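Local coordinates for tungstate ABC transporter, periplasmic tungstate-binding protein (Geobacter sulfurreducens, PDB 3LR1) that probably captures tungstate in the periplasm and hands it to an ABC transporter for uptake into the cell, at residues A[126-129]-A[130-134]; A[140-144]-A[145-149]; A[158-161]-A[162-166]; A[172-175]-A[176-180]. All coordinates share one frame; numbering follows the deposited sequence.

Contact 1 (A[126-129]-A[130-134]); sequences GTHT and KELDL
His128 reaches both Glu131 and Leu132 on the first turns of helix 126-137, the helix of a beta-alpha-beta unit with strands 118-120 and 147-149 in a periplasmic binding protein fold. With chi1 at -168°, the imidazole swings out opposite its own backbone N, and two later residues meet it from different directions. Glu131 OE1 comes to the edge, in the ring plane, and accepts a weak hydrogen bond from His128 ND1 at 3.3 Å. The carboxylate is turned 54° against the ring. That same OE1 has its stronger partner in Ser120, while OE2 binds Tyr147 and Trp135, so the buried carboxylate is gripped at both oxygens and its rotation is set. Leu132 takes a ring face instead: CD1 stands 4.1 Å from the centroid of the His128 ring, a CH-pi contact shifted toward the rim and closest to NE2. The backbone carries ordinary i to i+4 bonds, among them Leu132 N to His128 O at 2.9 Å. The helix start lies at the ligand site, with the side chain of Thr127 about 4 Å from a bound tungsten ion, while Leu134 further along packs on helix 104-114. On another flank Thr129 and Asp133 lie side by side and point the same way; Thr129 CG2 comes 3.9 Å from Asp133 OD2.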
loop_
_atom_site.group_PDB
_atom_site.type_symbol
_atom_site.label_atom_id
_atom_site.label_comp_id
_atom_site.label_asym_id
_atom_site.label_seq_id
_atom_site.Cartn_x
_atom_site.Cartn_y
_atom_site.Cartn_z
ATOM N N GLY A 126 5.941 -1.027 -1.581
ATOM C CA GLY A 126 6.224 0.396 -1.415
ATOM C C GLY A 126 6.492 0.739 0.058
ATOM O O GLY A 126 7.191 1.725 0.350
ATOM N N THR A 127 5.923 -0.042 0.985
ATOM C CA THR A 127 6.127 0.235 2.420
ATOM C C THR A 127 7.591 -0.065 2.786
ATOM O O THR A 127 8.276 0.745 3.435
ATOM C CB THR A 127 5.135 -0.511 3.325
ATOM O OG1 THR A 127 3.818 0.019 3.110
ATOM C CG2 THR A 127 5.499 -0.378 4.848
ATOM N N HIS A 128 8.071 -1.205 2.309
ATOM C CA HIS A 128 9.480 -1.565 2.450
ATOM C C HIS A 128 10.409 -0.499 1.893
ATOM O O HIS A 128 11.311 -0.050 2.566
ATOM C CB HIS A 128 9.765 -2.905 1.766
ATOM C CG HIS A 128 11.107 -3.483 2.112
ATOM N ND1 HIS A 128 11.608 -3.468 3.396
ATOM C CD2 HIS A 128 12.029 -4.137 1.361
ATOM C CE1 HIS A 128 12.788 -4.068 3.419
ATOM N NE2 HIS A 128 13.067 -4.482 2.195
ATOM N N THR A 129 10.209 -0.108 0.649
ATOM C CA THR A 129 11.006 0.976 0.021
ATOM C C THR A 129 11.022 2.266 0.838
ATOM O O THR A 129 12.056 2.946 0.961
ATOM C CB THR A 129 10.422 1.254 -1.354
ATOM O OG1 THR A 129 10.635 0.103 -2.142
ATOM C CG2 THR A 129 11.001 2.502 -2.038
ATOM N N LYS A 130 9.883 2.628 1.404
ATOM C CA LYS A 130 9.812 3.843 2.180
ATOM C C LYS A 130 10.625 3.666 3.458
ATOM O O LYS A 130 11.386 4.585 3.878
ATOM C CB LYS A 130 8.365 4.228 2.527
ATOM C CG LYS A 130 8.233 5.456 3.460
ATOM C CD LYS A 130 8.521 6.777 2.784
ATOM C CE LYS A 130 9.139 7.775 3.759
ATOM N NZ LYS A 130 8.413 9.107 3.851
ATOM N N GLU A 131 10.444 2.508 4.068
ATOM C CA GLU A 131 11.153 2.196 5.287
ATOM C C GLU A 131 12.679 2.324 5.026
ATOM O O GLU A 131 13.393 2.978 5.787
ATOM C CB GLU A 131 10.788 0.770 5.781
ATOM C CG GLU A 131 11.529 0.375 7.051
ATOM C CD GLU A 131 11.988 -1.103 7.080
ATOM O OE1 GLU A 131 11.420 -1.975 6.386
ATOM O OE2 GLU A 131 12.940 -1.395 7.815
ATOM N N LEU A 132 13.162 1.688 3.948
ATOM C CA LEU A 132 14.593 1.740 3.605
ATOM C C LEU A 132 15.071 3.171 3.319
ATOM O O LEU A 132 16.191 3.618 3.754
ATOM C CB LEU A 132 14.895 0.802 2.439
ATOM C CG LEU A 132 14.724 -0.701 2.783
ATOM C CD1 LEU A 132 15.334 -1.570 1.659
ATOM C CD2 LEU A 132 15.285 -1.141 4.157
ATOM N N ASP A 133 14.220 3.935 2.655
ATOM C CA ASP A 133 14.540 5.351 2.417
ATOM C C ASP A 133 14.709 6.102 3.718
ATOM O O ASP A 133 15.600 6.949 3.814
ATOM C CB ASP A 133 13.487 6.039 1.527
ATOM C CG ASP A 133 13.508 5.512 0.084
ATOM O OD1 ASP A 133 14.470 4.782 -0.303
ATOM O OD2 ASP A 133 12.519 5.800 -0.651
ATOM N N LEU A 134 13.866 5.791 4.718
ATOM C CA LEU A 134 13.913 6.475 6.006
ATOM C C LEU A 134 15.107 6.044 6.837
ATOM O O LEU A 134 15.753 6.883 7.414
ATOM C CB LEU A 134 12.654 6.230 6.823
ATOM C CG LEU A 134 11.322 6.840 6.416
ATOM C CD1 LEU A 134 10.216 6.156 7.258
ATOM C CD2 LEU A 134 11.305 8.383 6.571
#

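Contact 2 (A[140-144]-A[145-149]); sequences VDPKG and NWYVE
Tyr147 meets Pro142 because its chi1 of -174° carries the phenol ring opposite the backbone N and back across the turn, where it lies alongside the proline. Trp146 has a different first torsion, 63°, which wedges CG between backbone N and carbonyl carbon and folds the indole toward the 142-144 backbone. The proline ring then sits on one face of Tyr147. Pro142 CB stands 3.6 Å from the centroid of the Tyr147 ring and only 11° off its normal, a well-centred CH-pi contact, while Pro142 CG lies 3.7 Å from Tyr147 CZ. The proline thus follows the phenol along its length, and the two side chains point the same way. Trp146 adds a looser apolar touch, with its CH2 at 4.1 Å from Pro142 CB. Its pyrrole side comes near Gly144, where Trp146 CD1 lies 3.8 Å from Gly144 CA.

This is the surface loop that links the helix of a beta-alpha-beta unit, helix 126-137, to its second strand, 147-149. Pro142 also touches Trp135 of the helix, and Trp146 rests on Phe118 and Ala112. Tyr147 is anchored through its OH, to Glu131, while its ring face receives the proline. Between the two segments the contact is mostly carbon on aromatic carbon, with the Pro142 carbonyl oxygen 3.6 Å from Tyr147 CD2, and the loop is held against the ring by dispersion and CH-pi attraction.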
loop_
_atom_site.group_PDB
_atom_site.type_symbol
_atom_site.label_atom_id
_atom_site.label_comp_id
_atom_site.label_asym_id
_atom_site.label_seq_id
_atom_site.Cartn_x
_atom_site.Cartn_y
_atom_site.Cartn_z
ATOM N N VAL A 140 21.317 5.448 9.148
ATOM C CA VAL A 140 21.539 4.188 9.837
ATOM C C VAL A 140 21.302 3.012 8.904
ATOM O O VAL A 140 20.445 3.053 8.019
ATOM C CB VAL A 140 20.693 4.042 11.128
ATOM C CG1 VAL A 140 20.550 2.582 11.513
ATOM C CG2 VAL A 140 21.330 4.799 12.267
ATOM N N ASP A 141 22.094 1.965 9.092
ATOM C CA ASP A 141 21.899 0.734 8.361
ATOM C C ASP A 141 21.532 -0.312 9.392
ATOM O O ASP A 141 22.334 -0.622 10.262
ATOM C CB ASP A 141 23.155 0.350 7.583
ATOM C CG ASP A 141 22.829 -0.136 6.184
ATOM O OD1 ASP A 141 22.329 -1.297 6.046
ATOM O OD2 ASP A 141 23.051 0.668 5.236
ATOM N N PRO A 142 20.294 -0.823 9.328
ATOM C CA PRO A 142 19.763 -1.566 10.453
ATOM C C PRO A 142 20.288 -2.983 10.494
ATOM O O PRO A 142 19.951 -3.817 9.644
ATOM C CB PRO A 142 18.244 -1.530 10.210
ATOM C CG PRO A 142 18.123 -1.507 8.763
ATOM C CD PRO A 142 19.296 -0.703 8.245
ATOM N N LYS A 143 21.150 -3.217 11.470
ATOM C CA LYS A 143 21.705 -4.541 11.743
ATOM C C LYS A 143 21.589 -4.729 13.247
ATOM O O LYS A 143 21.967 -3.844 14.028
ATOM C CB LYS A 143 23.193 -4.659 11.323
ATOM C CG LYS A 143 23.633 -3.762 10.143
ATOM C CD LYS A 143 24.249 -4.572 8.992
ATOM C CE LYS A 143 23.180 -5.423 8.306
ATOM N NZ LYS A 143 23.564 -5.802 6.920
ATOM N N GLY A 144 21.040 -5.855 13.665
ATOM C CA GLY A 144 20.919 -6.104 15.090
ATOM C C GLY A 144 20.283 -7.449 15.292
ATOM O O GLY A 144 20.446 -8.367 14.465
ATOM N N ASN A 145 19.587 -7.594 16.402
ATOM C CA ASN A 145 18.601 -8.643 16.489
ATOM C C ASN A 145 17.244 -8.031 16.462
ATOM O O ASN A 145 16.279 -8.639 16.005
ATOM C CB ASN A 145 18.742 -9.418 17.781
ATOM C CG ASN A 145 17.731 -10.538 17.873
ATOM O OD1 ASN A 145 16.862 -10.513 18.736
ATOM N ND2 ASN A 145 17.806 -11.492 16.946
ATOM N N TRP A 146 17.192 -6.834 17.029
ATOM C CA TRP A 146 15.974 -6.049 17.149
ATOM C C TRP A 146 15.329 -5.847 15.755
ATOM O O TRP A 146 14.132 -5.740 15.665
ATOM C CB TRP A 146 16.297 -4.718 17.879
ATOM C CG TRP A 146 17.255 -3.909 17.094
ATOM C CD1 TRP A 146 18.620 -3.967 17.150
ATOM C CD2 TRP A 146 16.933 -2.967 16.075
ATOM N NE1 TRP A 146 19.158 -3.109 16.232
ATOM C CE2 TRP A 146 18.141 -2.463 15.575
ATOM C CE3 TRP A 146 15.736 -2.473 15.563
ATOM C CZ2 TRP A 146 18.186 -1.517 14.552
ATOM C CZ3 TRP A 146 15.781 -1.536 14.562
ATOM C CH2 TRP A 146 16.994 -1.067 14.067
ATOM N N TYR A 147 16.135 -5.817 14.688
ATOM C CA TYR A 147 15.638 -5.552 13.320
ATOM C C TYR A 147 15.176 -6.812 12.620
ATOM O O TYR A 147 16.006 -7.611 12.179
ATOM C CB TYR A 147 16.753 -4.944 12.489
ATOM C CG TYR A 147 16.252 -4.536 11.154
ATOM C CD1 TYR A 147 15.307 -3.509 11.052
ATOM C CD2 TYR A 147 16.654 -5.168 10.006
ATOM C CE1 TYR A 147 14.813 -3.123 9.864
ATOM C CE2 TYR A 147 16.140 -4.751 8.772
ATOM C CZ TYR A 147 15.209 -3.721 8.733
ATOM O OH TYR A 147 14.669 -3.258 7.547
ATOM N N VAL A 148 13.861 -7.013 12.534
ATOM C CA VAL A 148 13.309 -8.245 11.950
ATOM C C VAL A 148 12.777 -8.033 10.557
ATOM O O VAL A 148 12.068 -7.050 10.311
ATOM C CB VAL A 148 12.120 -8.749 12.750
ATOM C CG1 VAL A 148 11.668 -10.113 12.181
ATOM C CG2 VAL A 148 12.470 -8.804 14.230
ATOM N N GLU A 149 13.056 -8.948 9.646
ATOM C CA GLU A 149 12.546 -8.801 8.286
ATOM C C GLU A 149 11.497 -9.873 8.041
ATOM O O GLU A 149 11.842 -11.019 7.868
ATOM C CB GLU A 149 13.701 -8.934 7.298
ATOM C CG GLU A 149 14.895 -8.020 7.604
ATOM C CD GLU A 149 15.866 -8.012 6.465
ATOM O OE1 GLU A 149 16.575 -9.031 6.291
ATOM O OE2 GLU A 149 15.891 -7.008 5.724
#

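Contact 3 (A[158-161]-A[162-166]); sequences ITMA and TERRA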
loop_
_atom_site.group_PDB
_atom_site.type_symbol
_atom_site.label_atom_id
_atom_site.label_comp_id
_atom_site.label_asym_id
_atom_site.label_seq_id
_atom_site.Cartn_x
_atom_site.Cartn_y
_atom_site.Cartn_z
ATOM N N ILE A 158 1.519 -6.310 11.198
ATOM C CA ILE A 158 0.850 -5.697 12.365
ATOM C C ILE A 158 0.578 -6.781 13.401
ATOM O O ILE A 158 0.790 -6.594 14.633
ATOM C CB ILE A 158 -0.451 -4.958 11.990
ATOM C CG1 ILE A 158 -0.123 -3.743 11.112
ATOM C CG2 ILE A 158 -1.202 -4.596 13.279
ATOM C CD1 ILE A 158 -1.383 -3.040 10.413
ATOM N N THR A 159 0.165 -7.961 12.950
ATOM C CA THR A 159 -0.026 -9.046 13.916
ATOM C C THR A 159 1.261 -9.460 14.608
ATOM O O THR A 159 1.249 -9.728 15.805
ATOM C CB THR A 159 -0.653 -10.259 13.195
ATOM O OG1 THR A 159 -1.899 -9.860 12.657
ATOM C CG2 THR A 159 -0.903 -11.456 14.111
HETATM N N MSE A 160 2.357 -9.600 13.857
HETATM C CA MSE A 160 3.629 -10.021 14.457
HETATM C C MSE A 160 4.113 -8.907 15.394
HETATM O O MSE A 160 4.521 -9.195 16.482
HETATM C CB MSE A 160 4.669 -10.298 13.381
HETATM C CG MSE A 160 5.973 -10.993 13.902
HETATM SE SE MSE A 160 7.327 -11.126 12.460
HETATM C CE MSE A 160 6.147 -11.415 10.927
ATOM N N ALA A 161 4.017 -7.636 14.992
ATOM C CA ALA A 161 4.437 -6.538 15.907
ATOM C C ALA A 161 3.665 -6.629 17.193
ATOM O O ALA A 161 4.252 -6.481 18.231
ATOM C CB ALA A 161 4.280 -5.165 15.315
ATOM N N THR A 162 2.376 -6.950 17.104
ATOM C CA THR A 162 1.501 -6.969 18.262
ATOM C C THR A 162 1.898 -8.093 19.244
ATOM O O THR A 162 2.085 -7.866 20.471
ATOM C CB THR A 162 0.016 -7.172 17.828
ATOM O OG1 THR A 162 -0.346 -6.217 16.832
ATOM C CG2 THR A 162 -0.936 -7.013 19.061
ATOM N N GLU A 163 2.131 -9.274 18.695
ATOM C CA GLU A 163 2.603 -10.406 19.512
ATOM C C GLU A 163 3.948 -10.098 20.182
ATOM O O GLU A 163 4.161 -10.415 21.358
ATOM C CB GLU A 163 2.691 -11.670 18.652
ATOM C CG GLU A 163 1.344 -12.130 18.119
ATOM C CD GLU A 163 1.412 -13.470 17.403
ATOM O OE1 GLU A 163 1.883 -14.405 18.065
ATOM O OE2 GLU A 163 0.973 -13.596 16.222
ATOM N N ARG A 164 4.839 -9.444 19.438
ATOM C CA ARG A 164 6.215 -9.256 19.895
ATOM C C ARG A 164 6.359 -7.979 20.715
ATOM O O ARG A 164 7.435 -7.695 21.191
ATOM C CB ARG A 164 7.174 -9.204 18.675
ATOM C CG ARG A 164 7.179 -10.413 17.701
ATOM C CD ARG A 164 8.078 -11.586 18.097
ATOM N NE ARG A 164 9.528 -11.312 18.111
ATOM C CZ ARG A 164 10.398 -11.523 17.103
ATOM N NH1 ARG A 164 10.012 -12.006 15.897
ATOM N NH2 ARG A 164 11.687 -11.226 17.322
ATOM N N ARG A 165 5.282 -7.184 20.824
ATOM C CA ARG A 165 5.295 -5.848 21.424
ATOM C C ARG A 165 6.396 -4.981 20.826
ATOM O O ARG A 165 7.207 -4.336 21.541
ATOM C CB ARG A 165 5.386 -5.985 22.939
ATOM C CG ARG A 165 4.023 -6.425 23.442
ATOM C CD ARG A 165 4.221 -7.458 24.371
ATOM N NE ARG A 165 5.198 -6.996 25.361
ATOM C CZ ARG A 165 6.066 -7.778 26.004
ATOM N NH1 ARG A 165 6.096 -9.093 25.771
ATOM N NH2 ARG A 165 6.902 -7.219 26.878
ATOM N N ALA A 166 6.398 -5.002 19.500
ATOM C CA ALA A 166 7.405 -4.347 18.664
ATOM C C ALA A 166 6.781 -3.100 18.053
ATOM O O ALA A 166 5.552 -2.860 18.147
ATOM C CB ALA A 166 7.936 -5.312 17.543
#
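A Schellman motif ends helix 154-164, and Ala161 is the residue it turns around. Arg165 leaves the helix with positive phi (51°), and the chain reverses so that Ala166 N bonds straight to Ala161 O at 2.9 Å, with an N-H...O angle of 178°. Arg165 N returns to Thr162 O, the second bond of the motif. The reversal also brings the two methyls together: Ala161 CB and Ala166 CB are 4.3 Å apart, and both pack on Ile119 of strand 118-120.

One turn earlier, Thr162 and Ile158 cross at a slant. Thr162 N bonds the Ile158 carbonyl oxygen at 3.0 Å; a further bond from Thr162 OG1 to the same oxygen is doubtful, since the place of OG1 is less sure. On the neighbouring flank Thr159 and Glu163 run side by side, with CG2 of Thr159 3.5 Å from Glu163 OE2, while the Thr159 hydroxyl bonds Gly155 O. Selenomethionine Met160 and Arg164 likewise point the same way, their CG atoms 4.0 Å apart. Arg164 turns CG back over the turn, within 3.2 Å of Met160 O, the acceptor of its own N-H.

Ile158 faces Thr174 and Phe178 of helix 172-178, so the buried flank of this helix joins its neighbour as well as the sheet. The chemistry divides accordingly: the carbonyls of Ala161 and Thr162 accept the two bonds that close the helix end, the alanine methyls give the reversed chain its apolar footing on Ile119, and Glu163, Arg164 and Arg165 are exposed residues.

Contact 4 (A[172-175]-A[176-180]); sequences RGTY and NAFKG
Lys179 sets CB over one face of the Tyr175 ring, its extended chain crossing the phenol at a slant, with CG 3.8 Å from Tyr175 OH. Asn176 has its amide turned 55° against the same ring. At the edge of the Arg172 guanidinium, in its plane, sits a water that accepts from NH1 at 3.1 Å and donates to Asn176 OD1 at 3.0 Å. The guanidinium and amide planes are 50° apart, and the water links them; nearer the backbone Arg172 CG lies 3.7 Å from Asn176 ND2. The arginine's stronger grip is elsewhere: NH2 forms a salt bridge with Asp85 and a hydrogen bond with Gln190. Tyr175 OH is likewise bonded outside, to Leu185 O.

On another flank Thr174 and Phe178 lie side by side. The Thr174 methyl, held opposite the backbone N by chi1 of -51°, comes 4.0 Å from Phe178 CD1, while its OG1 bonds Asp171; both residues pack on Ile158 of helix 154-164. Phe178 also makes a cation-pi contact with Lys182.

The backbone starts with Asn176 N to Arg172 O at 2.8 Å. Phe178 N bonds Thr174 O at 3.0 Å and adds a weak bond to Tyr175 O, which Lys179 N also reaches weakly. Lys179 is the first residue to leave helical geometry, so this is the last turn of a short helix, 172-178, which follows strand 167-171 in the binding-protein fold.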
loop_
_atom_site.group_PDB
_atom_site.type_symbol
_atom_site.label_atom_id
_atom_site.label_comp_id
_atom_site.label_asym_id
_atom_site.label_seq_id
_atom_site.Cartn_x
_atom_site.Cartn_y
_atom_site.Cartn_z
ATOM N N ARG A 172 -1.479 3.944 7.369
ATOM C CA ARG A 172 -2.536 4.228 8.332
ATOM C C ARG A 172 -3.760 3.474 7.956
ATOM O O ARG A 172 -4.526 3.032 8.825
ATOM C CB ARG A 172 -2.841 5.697 8.324
ATOM C CG ARG A 172 -3.766 6.141 9.403
ATOM C CD ARG A 172 -4.222 7.612 9.076
ATOM N NE ARG A 172 -3.101 8.559 9.132
ATOM C CZ ARG A 172 -2.684 9.160 10.252
ATOM N NH1 ARG A 172 -3.300 8.949 11.429
ATOM N NH2 ARG A 172 -1.683 10.017 10.204
ATOM N N GLY A 173 -3.967 3.303 6.657
ATOM C CA GLY A 173 -5.196 2.647 6.213
ATOM C C GLY A 173 -5.321 1.258 6.798
ATOM O O GLY A 173 -6.355 0.889 7.365
ATOM N N THR A 174 -4.284 0.450 6.660
ATOM C CA THR A 174 -4.310 -0.905 7.203
ATOM C C THR A 174 -4.431 -0.921 8.757
ATOM O O THR A 174 -5.170 -1.668 9.357
ATOM C CB THR A 174 -3.029 -1.726 6.850
ATOM O OG1 THR A 174 -2.712 -1.703 5.434
ATOM C CG2 THR A 174 -3.211 -3.193 7.331
ATOM N N TYR A 175 -3.639 -0.097 9.412
ATOM C CA TYR A 175 -3.769 0.079 10.849
ATOM C C TYR A 175 -5.213 0.419 11.312
ATOM O O TYR A 175 -5.725 -0.203 12.254
ATOM C CB TYR A 175 -2.803 1.147 11.307
ATOM C CG TYR A 175 -3.032 1.416 12.813
ATOM C CD1 TYR A 175 -2.641 0.516 13.762
ATOM C CD2 TYR A 175 -3.763 2.500 13.227
ATOM C CE1 TYR A 175 -2.893 0.733 15.085
ATOM C CE2 TYR A 175 -4.044 2.705 14.534
ATOM C CZ TYR A 175 -3.601 1.841 15.453
ATOM O OH TYR A 175 -3.880 2.081 16.757
ATOM N N ASN A 176 -5.825 1.454 10.697
ATOM C CA ASN A 176 -7.179 1.898 11.018
ATOM C C ASN A 176 -8.109 0.710 10.890
ATOM O O ASN A 176 -9.003 0.556 11.685
ATOM C CB ASN A 176 -7.666 3.012 10.095
ATOM C CG ASN A 176 -7.108 4.386 10.419
ATOM O OD1 ASN A 176 -6.510 4.631 11.492
ATOM N ND2 ASN A 176 -7.365 5.343 9.489
ATOM N N ALA A 177 -7.904 -0.140 9.882
ATOM C CA ALA A 177 -8.760 -1.320 9.697
ATOM C C ALA A 177 -8.509 -2.400 10.762
ATOM O O ALA A 177 -9.419 -3.147 11.116
ATOM C CB ALA A 177 -8.599 -1.919 8.261
ATOM N N PHE A 178 -7.282 -2.471 11.289
ATOM C CA PHE A 178 -6.923 -3.488 12.324
ATOM C C PHE A 178 -7.134 -2.987 13.791
ATOM O O PHE A 178 -7.206 -3.784 14.727
ATOM C CB PHE A 178 -5.419 -3.811 12.193
ATOM C CG PHE A 178 -5.106 -4.977 11.320
ATOM C CD1 PHE A 178 -5.517 -5.009 10.009
ATOM C CD2 PHE A 178 -4.355 -6.039 11.817
ATOM C CE1 PHE A 178 -5.235 -6.124 9.213
ATOM C CE2 PHE A 178 -4.060 -7.115 11.024
ATOM C CZ PHE A 178 -4.475 -7.138 9.720
ATOM N N LYS A 179 -7.221 -1.661 13.966
ATOM C CA LYS A 179 -7.128 -1.023 15.258
ATOM C C LYS A 179 -8.108 -1.681 16.181
ATOM O O LYS A 179 -9.281 -1.785 15.830
ATOM C CB LYS A 179 -7.479 0.466 15.156
ATOM C CG LYS A 179 -7.544 1.224 16.474
ATOM C CD LYS A 179 -7.637 2.726 16.212
ATOM C CE LYS A 179 -8.217 3.531 17.419
ATOM N NZ LYS A 179 -8.243 5.062 17.182
ATOM N N GLY A 180 -7.619 -2.099 17.346
ATOM C CA GLY A 180 -8.486 -2.555 18.451
ATOM C C GLY A 180 -8.907 -4.025 18.386
ATOM O O GLY A 180 -8.783 -4.774 19.378
HETATM O O HOH W 1 -5.836 7.433 12.197
#

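How the contacts relate
Contact 1 is the start of a helix and contacts 3 and 4 are helix ends, each partly buried, whereas contact 2 is a surface loop. Contacts 1 and 2 belong to one beta-alpha-beta unit and join directly, through Glu131 and Tyr147. Contacts 3 and 4 meet through carbon instead: Ile158 CD1 packs 3.6 Å from Thr174 CG2. Contact 2 reaches contact 3 more loosely, through Val148 and Arg164. Chemistry follows place: a buried carboxylate network in contact 1, whose helix start lies by the tungsten ion, CH-pi packing at the surface in contact 2, helix-end reversal in contact 3, and a water-bridged arginine in contact 4.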